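Local coordinates for protein alpha-galactosidase (Lactobacillus brevis, PDB 3MI6) that probably hydrolyses terminal, non-reducing alpha-D-galactose residues from alpha-D-galactosides such as galactose oligosaccharides and galactomannans, as a member of glycosyl hydrolase family 36, at residues L523-A528 with A542-T547; G410-P415 with K477-R482. All blocks are in the same frame, centred on the assembly; numbering follows the deposited sequence.

Contact 1: residues L523-A528 with A542-T547; sequences LFESCA and APQAWT
Neighbouring parallel strands of a beta/alpha barrel meet here, with S526 and W546 joined at the end that leads into the predicted galactose site. S526 is bonded through its backbone in both directions: its N donates to O of Q544 at 3.0 Å, and its O accepts from N of W546 at 2.9 Å, the latter bond fairly straight (164°). On the face that carries E525 and Q544, the two side chains cross obliquely. NE2 of Q544 reaches OE2 of E525 at 2.6 Å, coming from above the carboxylate plane, with the amide and carboxylate planes 66° apart. OE2 also has a weak hydrogen bond with the hydroxyl of Y475, which gives this buried oxygen a second polar partner. The other oxygen of E525, OE1, lies 3.7 Å from CE3 of W546, oblique to the indole. The opposite face holds S526 and A545, OG to CB 3.7 Å. Earlier in the strand, CD1 of L523 packs on CG of P543 at 3.5 Å. SG of C527, a predicted substrate-binding residue, is anti to its backbone N (chi1 -171°) and sits 3.8 Å from CD1 of W546, an oblique sulfur-aromatic contact. NE1 of W546 bonds to D549, the predicted proton donor. Side chains gathered at the C-terminal ends of the strands in this way are characteristic of the active site of a TIM barrel.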
loop_
_atom_site.group_PDB
_atom_site.type_symbol
_atom_site.label_atom_id
_atom_site.label_comp_id
_atom_site.label_asym_id
_atom_site.label_seq_id
_atom_site.Cartn_x
_atom_site.Cartn_y
_atom_site.Cartn_z
ATOM N N LEU D 523 2.971 35.481 33.196
ATOM C CA LEU D 523 2.717 34.444 32.219
ATOM C C LEU D 523 3.684 34.619 31.053
ATOM O O LEU D 523 3.655 35.647 30.379
ATOM C CB LEU D 523 1.288 34.609 31.721
ATOM C CG LEU D 523 0.666 33.593 30.775
ATOM C CD1 LEU D 523 1.020 32.160 31.181
ATOM C CD2 LEU D 523 -0.846 33.815 30.748
ATOM N N PHE D 524 4.552 33.635 30.831
ATOM C CA PHE D 524 5.432 33.644 29.667
ATOM C C PHE D 524 4.840 32.783 28.568
ATOM O O PHE D 524 4.591 31.591 28.765
ATOM C CB PHE D 524 6.838 33.134 30.012
ATOM C CG PHE D 524 7.633 34.077 30.848
ATOM C CD1 PHE D 524 7.657 33.953 32.216
ATOM C CD2 PHE D 524 8.350 35.096 30.265
ATOM C CE1 PHE D 524 8.377 34.827 32.989
ATOM C CE2 PHE D 524 9.077 35.986 31.042
ATOM C CZ PHE D 524 9.093 35.844 32.406
ATOM N N GLU D 525 4.588 33.411 27.423
ATOM C CA GLU D 525 4.290 32.695 26.192
ATOM C C GLU D 525 5.592 32.564 25.436
ATOM O O GLU D 525 6.193 33.550 25.060
ATOM C CB GLU D 525 3.217 33.405 25.337
ATOM C CG GLU D 525 2.800 32.592 24.089
ATOM C CD GLU D 525 1.358 32.857 23.574
ATOM O OE1 GLU D 525 1.146 32.749 22.337
ATOM O OE2 GLU D 525 0.436 33.154 24.381
ATOM N N SER D 526 6.035 31.329 25.256
ATOM C CA SER D 526 7.243 31.032 24.499
ATOM C C SER D 526 7.001 31.238 22.992
ATOM O O SER D 526 5.872 31.091 22.503
ATOM C CB SER D 526 7.693 29.608 24.811
ATOM O OG SER D 526 7.833 28.867 23.629
ATOM N N CYS D 527 8.043 31.610 22.255
ATOM C CA CYS D 527 7.881 31.853 20.828
ATOM C C CYS D 527 9.191 31.651 20.099
ATOM O O CYS D 527 10.250 31.830 20.678
ATOM C CB CYS D 527 7.364 33.274 20.593
ATOM S SG CYS D 527 6.868 33.637 18.894
ATOM N N ALA D 528 9.111 31.259 18.834
ATOM C CA ALA D 528 10.291 31.126 17.978
ATOM C C ALA D 528 9.854 31.174 16.523
ATOM O O ALA D 528 9.824 30.139 15.850
ATOM C CB ALA D 528 11.042 29.834 18.264
ATOM N N ALA D 542 7.411 28.211 30.559
ATOM C CA ALA D 542 6.342 28.910 29.844
ATOM C C ALA D 542 5.253 27.909 29.463
ATOM O O ALA D 542 5.461 27.074 28.580
ATOM C CB ALA D 542 6.901 29.569 28.598
ATOM N N PRO D 543 4.080 27.994 30.112
ATOM C CA PRO D 543 3.056 26.947 29.996
ATOM C C PRO D 543 2.413 26.905 28.618
ATOM O O PRO D 543 1.688 25.965 28.313
ATOM C CB PRO D 543 2.025 27.368 31.028
ATOM C CG PRO D 543 2.122 28.870 31.018
ATOM C CD PRO D 543 3.602 29.149 30.892
ATOM N N GLN D 544 2.673 27.903 27.786
ATOM C CA GLN D 544 2.070 27.919 26.455
ATOM C C GLN D 544 3.026 28.475 25.409
ATOM O O GLN D 544 3.865 29.314 25.720
ATOM C CB GLN D 544 0.764 28.713 26.458
ATOM C CG GLN D 544 0.924 30.204 26.584
ATOM C CD GLN D 544 -0.390 30.844 26.935
ATOM O OE1 GLN D 544 -1.193 30.261 27.663
ATOM N NE2 GLN D 544 -0.632 32.038 26.415
ATOM N N ALA D 545 2.899 27.999 24.175
ATOM C CA ALA D 545 3.763 28.476 23.107
ATOM C C ALA D 545 2.923 29.061 21.983
ATOM O O ALA D 545 1.758 28.698 21.831
ATOM C CB ALA D 545 4.642 27.346 22.594
ATOM N N TRP D 546 3.498 29.992 21.222
ATOM C CA TRP D 546 2.871 30.481 19.993
ATOM C C TRP D 546 3.069 29.408 18.916
ATOM O O TRP D 546 4.161 29.252 18.376
ATOM C CB TRP D 546 3.488 31.820 19.571
ATOM C CG TRP D 546 2.886 32.398 18.318
ATOM C CD1 TRP D 546 3.555 32.863 17.221
ATOM C CD2 TRP D 546 1.487 32.553 18.027
ATOM N NE1 TRP D 546 2.658 33.310 16.269
ATOM C CE2 TRP D 546 1.386 33.131 16.741
ATOM C CE3 TRP D 546 0.311 32.269 18.734
ATOM C CZ2 TRP D 546 0.161 33.427 16.152
ATOM C CZ3 TRP D 546 -0.903 32.560 18.144
ATOM C CH2 TRP D 546 -0.970 33.131 16.863
ATOM N N THR D 547 2.009 28.664 18.614
ATOM C CA THR D 547 2.133 27.403 17.881
ATOM C C THR D 547 2.707 27.531 16.473
ATOM O O THR D 547 3.568 26.752 16.073
ATOM C CB THR D 547 0.781 26.691 17.811
ATOM O OG1 THR D 547 0.110 26.865 19.062
ATOM C CG2 THR D 547 0.955 25.196 17.521
#

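Contact 2: residues G410-P415 with K477-R482; sequences GLWFEP and KWDMNR
W412 reaches across to K477 and D479 with its indole. CB lies 4.1 Å from O of K477, and CG is anti to the backbone N (chi1 177°). CD1 lies beside the aliphatic part of K477, 3.8 Å from CD, which sits at the ring edge. NE1 donates to OD2 of D479 at 3.1 Å, using the anti lone pair of that oxygen, with ring and carboxylate planes 81° apart. CE2 and CZ2 finish the contact against CB of D479. An alanine here would probably leave OD2 of D479 without this donor and open a gap beside K477 and D479. The strands are parallel neighbours in the Melibiase TIM barrel: F413 takes O of K477 through its N, and its own O receives N of D479 at 2.8 Å. D479 is the predicted nucleophile, and these bonds hold it just past the strand end, its OD1 also bonded to N of S529. K477 extends fully to a salt bridge with D367, another predicted substrate-binding residue. Further on, OE2 of E414 accepts N of N481 at 2.8 Å, the N-H coming from 51° above the carboxylate plane. On the helix-covered side of the sheet, which carries F413 and W478, P415 lays its ring over one face of W478, CG 3.8 Å from the centroid of the five-membered ring in a CH-pi contact, while NE1 of W478 bonds to E416.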
loop_
_atom_site.group_PDB
_atom_site.type_symbol
_atom_site.label_atom_id
_atom_site.label_comp_id
_atom_site.label_asym_id
_atom_site.label_seq_id
_atom_site.Cartn_x
_atom_site.Cartn_y
_atom_site.Cartn_z
ATOM N N GLY D 410 0.749 42.854 28.411
ATOM C CA GLY D 410 1.890 42.024 28.088
ATOM C C GLY D 410 2.701 42.680 26.998
ATOM O O GLY D 410 2.169 43.505 26.242
ATOM N N LEU D 411 3.987 42.336 26.927
ATOM C CA LEU D 411 4.844 42.839 25.858
ATOM C C LEU D 411 5.886 41.829 25.383
ATOM O O LEU D 411 6.135 40.819 26.026
ATOM C CB LEU D 411 5.483 44.200 26.212
ATOM C CG LEU D 411 6.719 44.298 27.114
ATOM C CD1 LEU D 411 7.946 43.923 26.335
ATOM C CD2 LEU D 411 6.892 45.701 27.662
ATOM N N TRP D 412 6.495 42.155 24.250
ATOM C CA TRP D 412 7.308 41.258 23.441
ATOM C C TRP D 412 8.801 41.566 23.608
ATOM O O TRP D 412 9.244 42.697 23.426
ATOM C CB TRP D 412 6.872 41.467 21.983
ATOM C CG TRP D 412 7.585 40.710 20.917
ATOM C CD1 TRP D 412 7.108 39.639 20.234
ATOM C CD2 TRP D 412 8.876 41.004 20.351
ATOM N NE1 TRP D 412 8.019 39.228 19.292
ATOM C CE2 TRP D 412 9.115 40.049 19.343
ATOM C CE3 TRP D 412 9.855 41.974 20.604
ATOM C CZ2 TRP D 412 10.299 40.025 18.593
ATOM C CZ3 TRP D 412 11.021 41.954 19.857
ATOM C CH2 TRP D 412 11.237 40.987 18.865
ATOM N N PHE D 413 9.572 40.559 23.978
ATOM C CA PHE D 413 11.020 40.648 23.927
ATOM C C PHE D 413 11.555 39.596 22.959
ATOM O O PHE D 413 10.882 38.595 22.679
ATOM C CB PHE D 413 11.626 40.370 25.300
ATOM C CG PHE D 413 11.306 41.401 26.335
ATOM C CD1 PHE D 413 12.149 42.483 26.535
ATOM C CD2 PHE D 413 10.176 41.277 27.129
ATOM C CE1 PHE D 413 11.856 43.432 27.499
ATOM C CE2 PHE D 413 9.880 42.216 28.091
ATOM C CZ PHE D 413 10.718 43.298 28.277
ATOM N N GLU D 414 12.771 39.823 22.464
ATOM C CA GLU D 414 13.557 38.802 21.763
ATOM C C GLU D 414 14.980 38.881 22.304
ATOM O O GLU D 414 15.885 39.331 21.609
ATOM C CB GLU D 414 13.540 39.022 20.240
ATOM C CG GLU D 414 14.030 37.831 19.409
ATOM C CD GLU D 414 13.982 38.086 17.904
ATOM O OE1 GLU D 414 13.301 39.033 17.469
ATOM O OE2 GLU D 414 14.626 37.332 17.146
ATOM N N PRO D 415 15.171 38.433 23.560
ATOM C CA PRO D 415 16.377 38.579 24.394
ATOM C C PRO D 415 17.665 38.096 23.744
ATOM O O PRO D 415 18.662 38.831 23.714
ATOM C CB PRO D 415 16.084 37.668 25.585
ATOM C CG PRO D 415 14.615 37.606 25.657
ATOM C CD PRO D 415 14.139 37.629 24.239
ATOM N N LYS D 477 5.755 37.939 25.822
ATOM C CA LYS D 477 5.984 37.101 24.666
ATOM C C LYS D 477 7.488 37.131 24.419
ATOM O O LYS D 477 8.062 38.172 24.112
ATOM C CB LYS D 477 5.203 37.627 23.458
ATOM C CG LYS D 477 5.109 36.670 22.268
ATOM C CD LYS D 477 4.285 37.329 21.150
ATOM C CE LYS D 477 4.306 36.546 19.841
ATOM N NZ LYS D 477 3.566 37.238 18.722
ATOM N N TRP D 478 8.119 35.979 24.586
ATOM C CA TRP D 478 9.562 35.842 24.439
ATOM C C TRP D 478 9.870 35.105 23.134
ATOM O O TRP D 478 9.794 33.873 23.049
ATOM C CB TRP D 478 10.115 35.099 25.657
ATOM C CG TRP D 478 11.558 34.694 25.610
ATOM C CD1 TRP D 478 12.316 34.463 24.504
ATOM C CD2 TRP D 478 12.403 34.430 26.735
ATOM N NE1 TRP D 478 13.588 34.078 24.867
ATOM C CE2 TRP D 478 13.666 34.046 26.231
ATOM C CE3 TRP D 478 12.214 34.478 28.122
ATOM C CZ2 TRP D 478 14.734 33.716 27.059
ATOM C CZ3 TRP D 478 13.278 34.144 28.947
ATOM C CH2 TRP D 478 14.522 33.770 28.414
ATOM N N ASP D 479 10.221 35.884 22.120
ATOM C CA ASP D 479 10.372 35.384 20.764
ATOM C C ASP D 479 11.837 35.036 20.470
ATOM O O ASP D 479 12.708 35.238 21.311
ATOM C CB ASP D 479 9.858 36.448 19.801
ATOM C CG ASP D 479 9.448 35.882 18.470
ATOM O OD1 ASP D 479 9.820 34.723 18.170
ATOM O OD2 ASP D 479 8.746 36.606 17.723
HETATM N N MSE D 480 12.102 34.515 19.275
HETATM C CA MSE D 480 13.437 34.059 18.885
HETATM C C MSE D 480 13.416 33.726 17.388
HETATM O O MSE D 480 12.950 32.650 16.995
HETATM C CB MSE D 480 13.840 32.838 19.720
HETATM C CG MSE D 480 15.333 32.563 19.754
HETATM SE SE MSE D 480 16.014 31.566 18.210
HETATM C CE MSE D 480 15.360 29.759 18.612
ATOM N N ASN D 481 13.936 34.642 16.566
ATOM C CA ASN D 481 13.622 34.686 15.138
ATOM C C ASN D 481 14.715 34.361 14.109
ATOM O O ASN D 481 14.533 34.610 12.923
ATOM C CB ASN D 481 13.017 36.047 14.788
ATOM C CG ASN D 481 11.594 36.196 15.281
ATOM O OD1 ASN D 481 11.250 37.171 15.964
ATOM N ND2 ASN D 481 10.756 35.221 14.950
ATOM N N ARG D 482 15.846 33.818 14.533
ATOM C CA ARG D 482 16.779 33.280 13.554
ATOM C C ARG D 482 17.543 32.093 14.110
ATOM O O ARG D 482 17.493 31.829 15.301
ATOM C CB ARG D 482 17.761 34.340 13.080
ATOM C CG ARG D 482 18.779 34.730 14.114
ATOM C CD ARG D 482 19.984 35.287 13.465
ATOM N NE ARG D 482 20.839 34.240 12.927
ATOM C CZ ARG D 482 21.954 34.482 12.242
ATOM N NH1 ARG D 482 22.325 35.735 12.012
ATOM N NH2 ARG D 482 22.697 33.484 11.779
#

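Overall arrangement
Coming from the N terminus, the chain first passes through the antiparallel N-terminal sheets and then enters the barrel, where strand 408-413 leads, by way of short strands 417-418 and 447-448, into helix 454-471 and returns as strand 475-478; contact 2 closes that 61-residue loop. Helix 500-518 follows, then strand 523-526, and contact 1 closes a shorter loop of 13 residues through helix 536-539. The two loops lie in series, neither nested nor crossed. Each contact pairs two adjacent strands, and because 475-478 and 523-526 are also neighbours, the four run consecutively round the eight-stranded barrel. Where the contacts touch, SG of C527 packs 3.2 Å from OD1 of D479, beside the predicted catalytic site.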